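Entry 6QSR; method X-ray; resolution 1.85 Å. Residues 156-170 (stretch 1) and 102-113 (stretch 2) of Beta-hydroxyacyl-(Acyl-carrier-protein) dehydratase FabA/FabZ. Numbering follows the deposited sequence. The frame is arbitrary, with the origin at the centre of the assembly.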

ATOM      1  N   THR B 156      -4.683   5.329 -12.341  1.00 18.33           N
ATOM      2  CA  THR B 156      -5.998   5.760 -11.852  1.00 19.60           C
ATOM      3  C   THR B 156      -6.453   4.710 -10.850  1.00 19.92           C
ATOM      4  O   THR B 156      -5.948   3.588 -10.865  1.00 20.30           O
ATOM      5  CB  THR B 156      -7.050   5.923 -12.975  1.00 21.45           C
ATOM      6  OG1 THR B 156      -7.206   4.699 -13.703  1.00 21.81           O
ATOM      7  CG2 THR B 156      -6.657   7.046 -13.931  1.00 23.60           C
ATOM      8  N   GLY B 157      -7.393   5.067  -9.981  1.00 19.50           N
ATOM      9  CA  GLY B 157      -7.853   4.136  -8.955  1.00 18.34           C
ATOM     10  C   GLY B 157      -8.842   4.713  -7.962  1.00 20.35           C
ATOM     11  O   GLY B 157      -9.017   5.937  -7.897  1.00 20.73           O
ATOM     12  N   ARG B 158      -9.485   3.823  -7.196  1.00 20.95           N
ATOM     13  CA  ARG B 158     -10.267   4.204  -6.017  1.00 20.98           C
ATOM     14  C   ARG B 158      -9.745   3.468  -4.795  1.00 20.33           C
ATOM     15  O   ARG B 158      -9.448   2.268  -4.867  1.00 20.56           O
ATOM     16  CB  ARG B 158     -11.750   3.892  -6.191  1.00 24.85           C
ATOM     17  CG  ARG B 158     -12.452   4.799  -7.181  1.00 28.96           C
ATOM     18  CD  ARG B 158     -13.961   4.640  -7.092  1.00 32.26           C
ATOM     19  NE  ARG B 158     -14.638   5.504  -8.052  1.00 36.35           N
ATOM     20  CZ  ARG B 158     -15.956   5.550  -8.239  1.00 38.87           C
ATOM     21  NH1 ARG B 158     -16.774   4.764  -7.536  1.00 37.51           N
ATOM     22  NH2 ARG B 158     -16.457   6.385  -9.145  1.00 43.50           N
ATOM     23  N   LEU B 159      -9.633   4.198  -3.684  1.00 19.30           N
ATOM     24  CA  LEU B 159      -9.153   3.666  -2.406  1.00 18.24           C
ATOM     25  C   LEU B 159     -10.162   3.904  -1.287  1.00 19.09           C
ATOM     26  O   LEU B 159     -10.835   4.937  -1.259  1.00 17.70           O
ATOM     27  CB  LEU B 159      -7.825   4.333  -2.006  1.00 19.34           C
ATOM     28  CG  LEU B 159      -6.546   3.699  -2.538  1.00 21.29           C
ATOM     29  CD1 LEU B 159      -6.486   3.850  -4.044  1.00 24.85           C
ATOM     30  CD2 LEU B 159      -5.320   4.335  -1.912  1.00 20.98           C
ATOM     31  N   ASN B 160     -10.227   2.951  -0.353  1.00 21.52           N
ATOM     32  CA  ASN B 160     -11.000   3.091   0.881  1.00 23.98           C
ATOM     33  C   ASN B 160     -10.060   2.994   2.078  1.00 23.17           C
ATOM     34  O   ASN B 160      -9.214   2.099   2.136  1.00 20.29           O
ATOM     35  CB  ASN B 160     -12.089   2.018   0.961  1.00 27.62           C
ATOM     36  CG  ASN B 160     -13.170   2.206  -0.087  1.00 31.45           C
ATOM     37  OD1 ASN B 160     -13.606   3.322  -0.352  1.00 35.90           O
ATOM     38  ND2 ASN B 160     -13.606   1.112  -0.689  1.00 37.46           N
ATOM     39  N   THR B 161     -10.222   3.915   3.027  1.00 24.96           N
ATOM     40  CA  THR B 161      -9.343   4.025   4.193  1.00 25.87           C
ATOM     41  C   THR B 161     -10.132   4.046   5.498  1.00 27.22           C
ATOM     42  O   THR B 161     -11.343   4.239   5.500  1.00 26.59           O
ATOM     43  CB  THR B 161      -8.509   5.310   4.121  1.00 28.65           C
ATOM     44  OG1 THR B 161      -9.380   6.421   3.883  1.00 30.11           O
ATOM     45  CG2 THR B 161      -7.464   5.209   3.007  1.00 31.23           C
ATOM     46  N   TYR B 162      -9.414   3.856   6.601  1.00 31.26           N
ATOM     47  CA  TYR B 162     -10.003   3.729   7.935  1.00 35.56           C
ATOM     48  C   TYR B 162      -8.981   4.246   8.937  1.00 33.91           C
ATOM     49  O   TYR B 162      -7.798   3.905   8.857  1.00 28.84           O
ATOM     50  CB  TYR B 162     -10.368   2.258   8.167  1.00 41.38           C
ATOM     51  CG  TYR B 162     -10.833   1.816   9.549  1.00 47.60           C
ATOM     52  CD1 TYR B 162     -11.666   2.607  10.347  1.00 48.44           C
ATOM     53  CD2 TYR B 162     -10.490   0.542  10.022  1.00 51.34           C
ATOM     54  CE1 TYR B 162     -12.097   2.158  11.595  1.00 49.01           C
ATOM     55  CE2 TYR B 162     -10.917   0.086  11.256  1.00 53.79           C
ATOM     56  CZ  TYR B 162     -11.722   0.888  12.037  1.00 54.72           C
ATOM     57  OH  TYR B 162     -12.127   0.406  13.263  1.00 60.90           O
ATOM     58  N   GLN B 163      -9.440   5.085   9.860  1.00 36.31           N
ATOM     59  CA  GLN B 163      -8.560   5.748  10.813  1.00 41.08           C
ATOM     60  C   GLN B 163      -9.068   5.444  12.225  1.00 40.62           C
ATOM     61  O   GLN B 163      -9.786   6.249  12.815  1.00 39.60           O
ATOM     62  CB  GLN B 163      -8.516   7.254  10.507  1.00 47.78           C
ATOM     63  CG  GLN B 163      -7.125   7.857  10.589  1.00 53.93           C
ATOM     64  CD  GLN B 163      -7.040   9.235   9.966  1.00 61.97           C
ATOM     65  OE1 GLN B 163      -6.167   9.499   9.136  1.00 67.47           O
ATOM     66  NE2 GLN B 163      -7.951  10.120  10.357  1.00 64.20           N
ATOM     67  N   PRO B 164      -8.716   4.259  12.760  1.00 41.16           N
ATOM     68  CA  PRO B 164      -9.242   3.852  14.059  1.00 40.12           C
ATOM     69  C   PRO B 164      -8.479   4.467  15.223  1.00 36.88           C
ATOM     70  O   PRO B 164      -7.326   4.878  15.057  1.00 29.49           O
ATOM     71  CB  PRO B 164      -9.020   2.341  14.049  1.00 45.01           C
ATOM     72  CG  PRO B 164      -7.761   2.171  13.270  1.00 44.17           C
ATOM     73  CD  PRO B 164      -7.782   3.250  12.218  1.00 42.56           C
ATOM     74  N   ASN B 165      -9.133   4.523  16.385  1.00 41.24           N
ATOM     75  CA  ASN B 165      -8.451   4.731  17.663  1.00 47.13           C
ATOM     76  C   ASN B 165      -7.632   3.488  17.974  1.00 39.54           C
ATOM     77  O   ASN B 165      -7.940   2.401  17.481  1.00 36.09           O
ATOM     78  CB  ASN B 165      -9.451   4.934  18.813  1.00 53.58           C
ATOM     79  CG  ASN B 165     -10.167   6.265  18.744  1.00 63.95           C
ATOM     80  OD1 ASN B 165     -10.635   6.679  17.685  1.00 70.58           O
ATOM     81  ND2 ASN B 165     -10.271   6.940  19.885  1.00 65.96           N
ATOM     82  N   LYS B 166      -6.614   3.652  18.817  1.00 35.01           N
ATOM     83  CA  LYS B 166      -5.832   2.523  19.336  1.00 35.22           C
ATOM     84  C   LYS B 166      -6.709   1.484  20.056  1.00 37.00           C
ATOM     85  O   LYS B 166      -6.486   0.283  19.907  1.00 38.36           O
ATOM     86  CB  LYS B 166      -4.728   3.039  20.269  1.00 35.30           C
ATOM     87  CG  LYS B 166      -3.930   1.981  21.015  1.00 36.96           C
ATOM     88  CD  LYS B 166      -3.171   1.048  20.089  1.00 38.41           C
ATOM     89  CE  LYS B 166      -2.234   0.172  20.908  1.00 40.17           C
ATOM     90  NZ  LYS B 166      -1.428  -0.748  20.068  1.00 47.63           N
ATOM     91  N   THR B 167      -7.697   1.946  20.827  1.00 38.42           N
ATOM     92  CA  THR B 167      -8.612   1.051  21.556  1.00 40.37           C
ATOM     93  C   THR B 167      -9.532   0.290  20.606  1.00 36.81           C
ATOM     94  O   THR B 167      -9.807  -0.893  20.810  1.00 39.30           O
ATOM     95  CB  THR B 167      -9.463   1.830  22.579  1.00 46.28           C
ATOM     96  OG1 THR B 167      -8.601   2.591  23.432  1.00 45.86           O
ATOM     97  CG2 THR B 167     -10.306   0.883  23.436  1.00 48.44           C
ATOM     98  N   GLU B 168     -10.000   0.980  19.571  1.00 34.12           N
ATOM     99  CA  GLU B 168     -10.809   0.369  18.517  1.00 35.95           C
ATOM    100  C   GLU B 168     -10.033  -0.766  17.839  1.00 32.51           C
ATOM    101  O   GLU B 168     -10.571  -1.849  17.592  1.00 34.74           O
ATOM    102  CB  GLU B 168     -11.201   1.444  17.501  1.00 39.66           C
ATOM    103  CG  GLU B 168     -12.314   1.065  16.542  1.00 47.51           C
ATOM    104  CD  GLU B 168     -12.754   2.233  15.668  1.00 54.07           C
ATOM    105  OE1 GLU B 168     -13.664   2.031  14.837  1.00 58.99           O
ATOM    106  OE2 GLU B 168     -12.190   3.347  15.801  1.00 53.14           O
ATOM    107  N   LEU B 169      -8.759  -0.507  17.572  1.00 30.93           N
ATOM    108  CA  LEU B 169      -7.863  -1.493  16.977  1.00 34.88           C
ATOM    109  C   LEU B 169      -7.636  -2.719  17.870  1.00 34.30           C
ATOM    110  O   LEU B 169      -7.617  -3.847  17.370  1.00 33.92           O
ATOM    111  CB  LEU B 169      -6.529  -0.830  16.631  1.00 37.12           C
ATOM    112  CG  LEU B 169      -5.529  -1.631  15.809  1.00 40.44           C
ATOM    113  CD1 LEU B 169      -6.113  -2.011  14.463  1.00 40.01           C
ATOM    114  CD2 LEU B 169      -4.272  -0.797  15.630  1.00 46.92           C
ATOM    115  N   ILE B 170      -7.466  -2.495  19.175  1.00 31.84           N
ATOM    116  CA  ILE B 170      -7.362  -3.587  20.165  1.00 31.38           C
ATOM    117  C   ILE B 170      -8.620  -4.459  20.168  1.00 30.97           C
ATOM    118  O   ILE B 170      -8.525  -5.689  20.185  1.00 31.64           O
ATOM    119  CB  ILE B 170      -7.106  -3.047  21.601  1.00 31.00           C
ATOM    120  CG1 ILE B 170      -5.693  -2.458  21.712  1.00 34.04           C
ATOM    121  CG2 ILE B 170      -7.289  -4.145  22.652  1.00 30.60           C
ATOM    122  CD1 ILE B 170      -5.518  -1.440  22.827  1.00 37.04           C
TER
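Stretch 2 102-113: DSALGMLLGGRA

Residues 107-113 of stretch 2 form a strand that runs antiparallel to strand 156-162. The angle between the two directions is 147°, and the axes approach to 4.4 Å. Residues 102-106 are loop and lie near Gln-163 and Pro-164.

Backbone hydrogen bonds follow the antiparallel register. Arg-158 pairs with Arg-112: Arg-112 N to Arg-158 O is 2.9 Å, and Arg-158 N to Arg-112 O is 3.1 Å. Asn-160 N bonds Gly-110 O at 2.9 Å. Asn-160 O accepts from both Leu-109 N (2.9 Å) and Gly-110 N (3.3 Å). This double acceptance marks a beta bulge, and the register shifts by one residue. Beyond it, Tyr-162 pairs with Met-107, with Met-107 N to Tyr-162 O and Tyr-162 N to Met-107 O both 2.8 Å. Leu-159 with Gly-111 and Thr-161 with Leu-108 are the non-hydrogen-bonded pairs between them, each with CA atoms 4.5 Å apart.

Apolar contacts add to the pairing. Leu-108 CD1 lies 3.7 Å from Leu-159 CD2 on the same face. On the other face, Met-107 SD is 3.6 Å from Tyr-162 CD2. At the bulge, Leu-109 points toward stretch 1, and its CG is 3.5 Å from Tyr-162 CB. The helix adds Leu-169, whose CD1 meets Met-107 CE at 3.3 Å and whose CD2 meets Leu-105 CD1 at 3.7 Å.

Two waters link the stretches. The O of water 1 donates to Pro-164 O (2.7 Å) and accepts from Ser-103 OG (2.8 Å). The O of water 2 is 2.7 Å from Ala-113 O and 2.8 Å from Thr-156 OG1.

Like charges also approach: Arg-158 NH1 to Arg-112 NH1 is 4.3 Å.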

ATOM      1  N   ASP B 102      -4.027  14.760  16.673  1.00 45.84           N
ATOM      2  CA  ASP B 102      -3.391  14.056  15.556  1.00 46.12           C
ATOM      3  C   ASP B 102      -3.817  12.587  15.546  1.00 40.31           C
ATOM      4  O   ASP B 102      -3.894  11.962  16.600  1.00 38.73           O
ATOM      5  CB  ASP B 102      -1.859  14.135  15.659  1.00 50.02           C
ATOM      6  CG  ASP B 102      -1.320  15.553  15.496  1.00 57.39           C
ATOM      7  OD1 ASP B 102      -0.100  15.741  15.690  1.00 64.83           O
ATOM      8  OD2 ASP B 102      -2.099  16.478  15.176  1.00 61.11           O
ATOM      9  N   SER B 103      -4.123  12.054  14.365  1.00 37.75           N
ATOM     10  CA  SER B 103      -4.343  10.614  14.207  1.00 36.16           C
ATOM     11  C   SER B 103      -3.033   9.875  14.500  1.00 34.07           C
ATOM     12  O   SER B 103      -1.959  10.353  14.129  1.00 31.79           O
ATOM     13  CB  SER B 103      -4.828  10.288  12.789  1.00 36.48           C
ATOM     14  OG  SER B 103      -4.713   8.904  12.510  1.00 37.40           O
ATOM     15  N   ALA B 104      -3.132   8.742  15.196  1.00 33.35           N
ATOM     16  CA  ALA B 104      -1.983   7.883  15.508  1.00 30.73           C
ATOM     17  C   ALA B 104      -1.918   6.628  14.637  1.00 27.61           C
ATOM     18  O   ALA B 104      -0.920   5.903  14.680  1.00 27.17           O
ATOM     19  CB  ALA B 104      -2.014   7.486  16.984  1.00 29.82           C
ATOM     20  N   LEU B 105      -2.966   6.375  13.852  1.00 28.63           N
ATOM     21  CA  LEU B 105      -3.085   5.149  13.067  1.00 31.53           C
ATOM     22  C   LEU B 105      -3.829   5.419  11.783  1.00 30.70           C
ATOM     23  O   LEU B 105      -4.766   6.207  11.764  1.00 29.25           O
ATOM     24  CB  LEU B 105      -3.878   4.098  13.841  1.00 33.40           C
ATOM     25  CG  LEU B 105      -3.227   3.469  15.068  1.00 34.25           C
ATOM     26  CD1 LEU B 105      -4.298   2.849  15.950  1.00 39.63           C
ATOM     27  CD2 LEU B 105      -2.177   2.448  14.661  1.00 33.99           C
ATOM     28  N   GLY B 106      -3.425   4.730  10.723  1.00 30.25           N
ATOM     29  CA  GLY B 106      -4.110   4.801   9.436  1.00 30.87           C
ATOM     30  C   GLY B 106      -4.135   3.421   8.824  1.00 31.53           C
ATOM     31  O   GLY B 106      -3.170   2.666   8.947  1.00 29.45           O
ATOM     32  N   MET B 107      -5.244   3.083   8.178  1.00 30.19           N
ATOM     33  CA  MET B 107      -5.389   1.780   7.561  1.00 32.77           C
ATOM     34  C   MET B 107      -5.972   1.917   6.179  1.00 28.47           C
ATOM     35  O   MET B 107      -6.920   2.672   5.969  1.00 27.77           O
ATOM     36  CB  MET B 107      -6.338   0.910   8.368  1.00 42.99           C
ATOM     37  CG  MET B 107      -5.875   0.607   9.771  1.00 47.59           C
ATOM     38  SD  MET B 107      -7.094  -0.483  10.506  1.00 57.53           S
ATOM     39  CE  MET B 107      -5.999  -1.698  11.209  1.00 58.05           C
ATOM     40  N   LEU B 108      -5.407   1.157   5.253  1.00 24.96           N
ATOM     41  CA  LEU B 108      -6.007   0.971   3.959  1.00 24.69           C
ATOM     42  C   LEU B 108      -6.925  -0.250   4.072  1.00 24.57           C
ATOM     43  O   LEU B 108      -6.482  -1.326   4.493  1.00 26.42           O
ATOM     44  CB  LEU B 108      -4.909   0.772   2.922  1.00 25.40           C
ATOM     45  CG  LEU B 108      -5.323   0.763   1.456  1.00 26.03           C
ATOM     46  CD1 LEU B 108      -5.913   2.090   1.022  1.00 27.36           C
ATOM     47  CD2 LEU B 108      -4.108   0.408   0.620  1.00 25.64           C
ATOM     48  N   LEU B 109      -8.209  -0.061   3.753  1.00 24.09           N
ATOM     49  CA  LEU B 109      -9.209  -1.142   3.766  1.00 23.15           C
ATOM     50  C   LEU B 109      -9.367  -1.805   2.400  1.00 21.69           C
ATOM     51  O   LEU B 109      -9.756  -2.970   2.311  1.00 22.68           O
ATOM     52  CB  LEU B 109     -10.587  -0.605   4.162  1.00 26.51           C
ATOM     53  CG  LEU B 109     -10.828   0.018   5.535  1.00 32.29           C
ATOM     54  CD1 LEU B 109     -12.306   0.383   5.662  1.00 34.65           C
ATOM     55  CD2 LEU B 109     -10.393  -0.930   6.645  1.00 31.93           C
ATOM     56  N   GLY B 110      -9.151  -1.054   1.330  1.00 20.29           N
ATOM     57  CA  GLY B 110      -9.321  -1.621   0.001  1.00 19.76           C
ATOM     58  C   GLY B 110      -8.976  -0.697  -1.139  1.00 18.17           C
ATOM     59  O   GLY B 110      -8.836   0.520  -0.963  1.00 18.74           O
ATOM     60  N   GLY B 111      -8.837  -1.308  -2.314  1.00 16.50           N
ATOM     61  CA  GLY B 111      -8.569  -0.607  -3.557  1.00 15.66           C
ATOM     62  C   GLY B 111      -9.307  -1.285  -4.688  1.00 15.84           C
ATOM     63  O   GLY B 111      -9.545  -2.499  -4.641  1.00 18.59           O
ATOM     64  N   ARG B 112      -9.671  -0.497  -5.693  1.00 15.77           N
ATOM     65  CA  ARG B 112     -10.487  -0.941  -6.804  1.00 17.57           C
ATOM     66  C   ARG B 112      -9.938  -0.336  -8.075  1.00 17.21           C
ATOM     67  O   ARG B 112      -9.729   0.876  -8.133  1.00 15.92           O
ATOM     68  CB  ARG B 112     -11.933  -0.473  -6.625  1.00 21.11           C
ATOM     69  CG  ARG B 112     -12.693  -1.228  -5.553  1.00 26.54           C
ATOM     70  CD  ARG B 112     -14.091  -0.655  -5.342  1.00 34.41           C
ATOM     71  NE  ARG B 112     -15.036  -1.169  -6.337  1.00 43.88           N
ATOM     72  CZ  ARG B 112     -16.139  -0.545  -6.764  1.00 48.63           C
ATOM     73  NH1 ARG B 112     -16.497   0.660  -6.304  1.00 52.68           N
ATOM     74  NH2 ARG B 112     -16.904  -1.140  -7.676  1.00 47.22           N
ATOM     75  N   ALA B 113      -9.699  -1.193  -9.069  1.00 17.10           N
ATOM     76  CA  ALA B 113      -9.202  -0.803 -10.389  1.00 17.84           C
ATOM     77  C   ALA B 113      -8.043   0.201 -10.330  1.00 17.20           C
ATOM     78  O   ALA B 113      -8.041   1.263 -10.972  1.00 17.32           O
ATOM     79  CB  ALA B 113     -10.350  -0.317 -11.248  1.00 19.94           C
TER
HETATM   80  O   HOH W   1      -6.037   7.121  14.159  1.00 48.90           O
HETATM   81  O   HOH W   2      -9.194   3.206 -12.422  1.00 26.58           O